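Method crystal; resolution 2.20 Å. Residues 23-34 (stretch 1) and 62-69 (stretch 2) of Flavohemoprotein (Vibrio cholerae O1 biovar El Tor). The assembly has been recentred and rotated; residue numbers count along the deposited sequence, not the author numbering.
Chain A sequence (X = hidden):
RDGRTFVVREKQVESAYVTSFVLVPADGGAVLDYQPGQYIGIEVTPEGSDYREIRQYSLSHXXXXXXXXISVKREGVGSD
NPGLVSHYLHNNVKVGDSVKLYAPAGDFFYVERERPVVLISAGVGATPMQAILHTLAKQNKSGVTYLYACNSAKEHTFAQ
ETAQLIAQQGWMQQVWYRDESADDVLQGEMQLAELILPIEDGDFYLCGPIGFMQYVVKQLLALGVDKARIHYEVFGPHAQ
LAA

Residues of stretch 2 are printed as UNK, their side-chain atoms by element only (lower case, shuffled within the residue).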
# COMPACT_ATOMS: atom_id res chain seq x y z
N LEU A 23 -3.06 1.23 -12.31
CA LEU A 23 -3.09 2.42 -13.12
C LEU A 23 -4.23 2.40 -14.13
O LEU A 23 -4.44 1.41 -14.83
CB LEU A 23 -1.77 2.55 -13.86
CG LEU A 23 -0.53 2.51 -12.97
CD1 LEU A 23 0.68 1.99 -13.74
CD2 LEU A 23 -0.28 3.92 -12.49
N VAL A 24 -4.94 3.51 -14.24
CA VAL A 24 -6.00 3.64 -15.24
C VAL A 24 -5.74 4.85 -16.14
O VAL A 24 -5.20 5.87 -15.70
CB VAL A 24 -7.36 3.78 -14.56
CG1 VAL A 24 -7.64 2.56 -13.66
CG2 VAL A 24 -7.38 5.02 -13.75
N PRO A 25 -6.13 4.75 -17.41
CA PRO A 25 -5.81 5.87 -18.31
C PRO A 25 -6.54 7.11 -17.87
O PRO A 25 -7.69 7.00 -17.47
CB PRO A 25 -6.37 5.42 -19.67
CG PRO A 25 -6.99 4.10 -19.47
CD PRO A 25 -7.07 3.79 -18.01
N ALA A 26 -5.89 8.27 -17.89
CA ALA A 26 -6.62 9.51 -17.60
C ALA A 26 -7.72 9.77 -18.64
O ALA A 26 -8.65 10.53 -18.38
CB ALA A 26 -5.67 10.68 -17.52
N ASP A 27 -7.62 9.14 -19.82
CA ASP A 27 -8.65 9.25 -20.86
C ASP A 27 -9.97 8.62 -20.42
O ASP A 27 -11.03 9.22 -20.55
CB ASP A 27 -8.21 8.53 -22.13
CG ASP A 27 -6.97 9.14 -22.77
OD1 ASP A 27 -6.69 10.33 -22.50
OD2 ASP A 27 -6.29 8.43 -23.55
N GLY A 28 -9.88 7.40 -19.89
CA GLY A 28 -11.02 6.51 -19.82
C GLY A 28 -10.82 5.54 -20.96
O GLY A 28 -9.84 5.64 -21.69
N GLY A 29 -11.72 4.58 -21.10
CA GLY A 29 -11.67 3.67 -22.24
C GLY A 29 -10.60 2.58 -22.12
O GLY A 29 -9.89 2.50 -21.13
N ALA A 30 -10.51 1.75 -23.14
CA ALA A 30 -9.67 0.57 -23.09
C ALA A 30 -8.18 0.91 -23.02
O ALA A 30 -7.73 2.00 -23.42
CB ALA A 30 -9.94 -0.33 -24.28
N VAL A 31 -7.43 -0.03 -22.46
CA VAL A 31 -5.98 0.04 -22.52
C VAL A 31 -5.58 -1.11 -23.39
O VAL A 31 -6.36 -2.04 -23.58
CB VAL A 31 -5.36 -0.03 -21.12
CG1 VAL A 31 -5.99 1.02 -20.27
CG2 VAL A 31 -5.56 -1.40 -20.47
N LEU A 32 -4.38 -1.06 -23.95
CA LEU A 32 -3.94 -2.11 -24.86
C LEU A 32 -3.86 -3.49 -24.17
O LEU A 32 -3.46 -3.61 -23.01
CB LEU A 32 -2.60 -1.73 -25.51
CG LEU A 32 -2.65 -0.51 -26.45
CD1 LEU A 32 -1.25 -0.11 -26.87
CD2 LEU A 32 -3.49 -0.79 -27.68
N ASP A 33 -4.26 -4.53 -24.91
CA ASP A 33 -4.09 -5.92 -24.50
C ASP A 33 -2.59 -6.26 -24.38
O ASP A 33 -1.74 -5.54 -24.90
CB ASP A 33 -4.79 -6.82 -25.55
CG ASP A 33 -4.89 -8.31 -25.14
OD1 ASP A 33 -4.84 -8.66 -23.92
OD2 ASP A 33 -5.06 -9.14 -26.07
N TYR A 34 -2.26 -7.33 -23.68
CA TYR A 34 -0.88 -7.79 -23.65
C TYR A 34 -0.84 -9.27 -23.32
O TYR A 34 -1.85 -9.85 -22.91
CB TYR A 34 -0.06 -7.01 -22.61
CG TYR A 34 -0.58 -7.13 -21.20
CD1 TYR A 34 -0.10 -8.12 -20.34
CD2 TYR A 34 -1.57 -6.27 -20.73
CE1 TYR A 34 -0.58 -8.23 -19.04
CE2 TYR A 34 -2.05 -6.36 -19.45
CZ TYR A 34 -1.55 -7.34 -18.60
OH TYR A 34 -2.06 -7.46 -17.34
N UNK A 62 -3.40 -10.26 -14.79
CA UNK A 62 -3.93 -10.65 -16.10
C UNK A 62 -4.48 -9.44 -16.90
O UNK A 62 -5.00 -8.49 -16.33
c UNK A 62 -5.03 -11.69 -15.94
N UNK A 63 -4.39 -9.50 -18.22
CA UNK A 63 -4.94 -8.44 -19.06
C UNK A 63 -6.48 -8.43 -19.00
O UNK A 63 -7.12 -9.49 -19.03
c UNK A 63 -4.47 -8.65 -20.49
o UNK A 63 -4.86 -7.56 -21.30
N UNK A 64 -7.08 -7.26 -18.86
CA UNK A 64 -8.54 -7.17 -18.82
C UNK A 64 -9.10 -5.96 -19.56
O UNK A 64 -10.27 -5.66 -19.45
c UNK A 64 -8.63 -5.94 -16.60
o UNK A 64 -8.14 -4.93 -17.15
c UNK A 64 -9.06 -7.17 -17.38
n UNK A 64 -8.83 -6.00 -15.30
N UNK A 65 -8.23 -5.23 -20.24
CA UNK A 65 -8.66 -4.13 -21.07
C UNK A 65 -9.04 -2.85 -20.35
O UNK A 65 -9.48 -1.90 -20.99
N UNK A 66 -8.85 -2.79 -19.03
CA UNK A 66 -9.35 -1.64 -18.28
C UNK A 66 -8.28 -0.97 -17.45
O UNK A 66 -8.21 0.25 -17.38
c UNK A 66 -13.61 0.60 -18.01
n UNK A 66 -14.21 1.28 -17.04
c UNK A 66 -12.50 -1.46 -18.80
n UNK A 66 -13.42 1.17 -19.20
c UNK A 66 -10.53 -2.06 -17.39
n UNK A 66 -13.18 -0.64 -17.80
c UNK A 66 -11.72 -2.60 -18.16
N UNK A 67 -7.46 -1.77 -16.80
CA UNK A 67 -6.41 -1.18 -15.97
C UNK A 67 -5.17 -2.05 -15.93
O UNK A 67 -5.22 -3.23 -16.26
c UNK A 67 -6.92 -0.98 -14.56
o UNK A 67 -8.74 -1.13 -12.50
c UNK A 67 -7.20 -2.28 -13.89
o UNK A 67 -7.89 -3.03 -11.75
c UNK A 67 -8.00 -2.14 -12.62
N UNK A 68 -4.06 -1.44 -15.52
CA UNK A 68 -2.81 -2.16 -15.40
C UNK A 68 -2.37 -2.20 -13.93
O UNK A 68 -2.57 -1.24 -13.19
o UNK A 68 -2.20 -1.52 -21.88
c UNK A 68 -1.68 -0.37 -19.87
c UNK A 68 -1.72 -1.45 -16.21
c UNK A 68 -2.08 -1.52 -20.52
c UNK A 68 -2.41 -2.66 -19.78
c UNK A 68 -2.29 -2.63 -18.39
c UNK A 68 -1.55 -0.36 -18.48
c UNK A 68 -1.87 -1.48 -17.72
N UNK A 69 -1.79 -3.31 -13.51
CA UNK A 69 -1.07 -3.32 -12.25
C UNK A 69 0.43 -3.60 -12.50
O UNK A 69 0.80 -4.53 -13.24
c UNK A 69 -1.57 -5.34 -8.94
c UNK A 69 -0.92 -4.36 -9.90
n UNK A 69 -0.94 -8.94 -8.68
n UNK A 69 -1.08 -6.69 -9.16
c UNK A 69 -1.65 -4.34 -11.27
n UNK A 69 -2.31 -7.58 -7.43
c UNK A 69 -1.45 -7.74 -8.43
O HOH W 1 -10.28 1.89 -18.08
O HOH W 2 -5.13 -4.99 -21.10
O HOH W 3 -2.23 -5.61 -15.01

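Position 62 carries one side-chain carbon and nothing beyond it. That carbon points away from stretch 1, and the contact here is made by the backbone, whose C lies 3.2 Å from Tyr-34 OH. A lone CB identifies Ala-62.

Position 63 has one carbon followed by one oxygen. The CB sits over one face of the Tyr-34 ring, 3.7 Å from its centroid and 20° off the normal, while the oxygen is 2.8 Å from Asp-33 OD1. A two-atom side chain ending in oxygen is Ser-63, and its OG donates a hydrogen bond to that carboxylate.

Position 64 shows two carbons, the second bearing one oxygen and one nitrogen: a carboxamide, hence Asn-64. It makes no contact with stretch 1; instead its OD1 accepts hydrogen bonds from the backbone N atoms of positions 66 and 67, bracing the turn.

Position 65 has no side-chain atoms, so it is Gly-65, and its phi of 76° favours glycine. Its O accepts a hydrogen bond from Val-31 N at 3.1 Å (157°) and a CA-H...O contact from Ala-30 CA at 3.2 Å.

Position 66 has three carbons, a nitrogen, then a carbon holding two more nitrogens. The CB points away, but the end of the chain returns, bringing a terminal nitrogen to 4.2 Å from Gly-29 O. This guanidinium defines Arg-66; a water donates to both Gly-29 O (3.1 Å from the water O) and Arg-66 O (2.7 Å), linking the two carbonyls.

Position 67 has three carbons, the third carrying two oxygens, an unbranched chain ending in a carboxylate, with CB 3.7 Å from Val-24 CG1: Glu-67.

Position 68 has one carbon leading to a six-carbon ring with one oxygen. The ring takes Val-31 CG2 over one face, 3.8 Å from the centroid and 29° off the normal. This is Tyr-68, whose OH donates to Leu-32 O at 2.7 Å.

Position 69 has three carbons, a nitrogen, then a carbon carrying two more nitrogens, pointing away and no nearer than 5.8 Å to stretch 1: Arg-69. Its backbone N donates to a water that in turn donates to Tyr-34 OH.

The contact joins a short antiparallel pairing to a tyrosine-centred cluster. Leu-23 N donates to Tyr-68 O (2.7 Å, 169°) and Tyr-68 N to Leu-23 O (3.0 Å, 171°), fixing the register. Farther along, Val-31 and Tyr-34 both pack against Tyr-68, the two tyrosine rings meeting obliquely with planes at 63°. A further water, donating to Leu-32 O and Ser-63 OG and accepting from Gly-65 N, links Leu-32, Ser-63 and Gly-65 in one polar network.

Stretch 2 (62-69) ASNGREYR
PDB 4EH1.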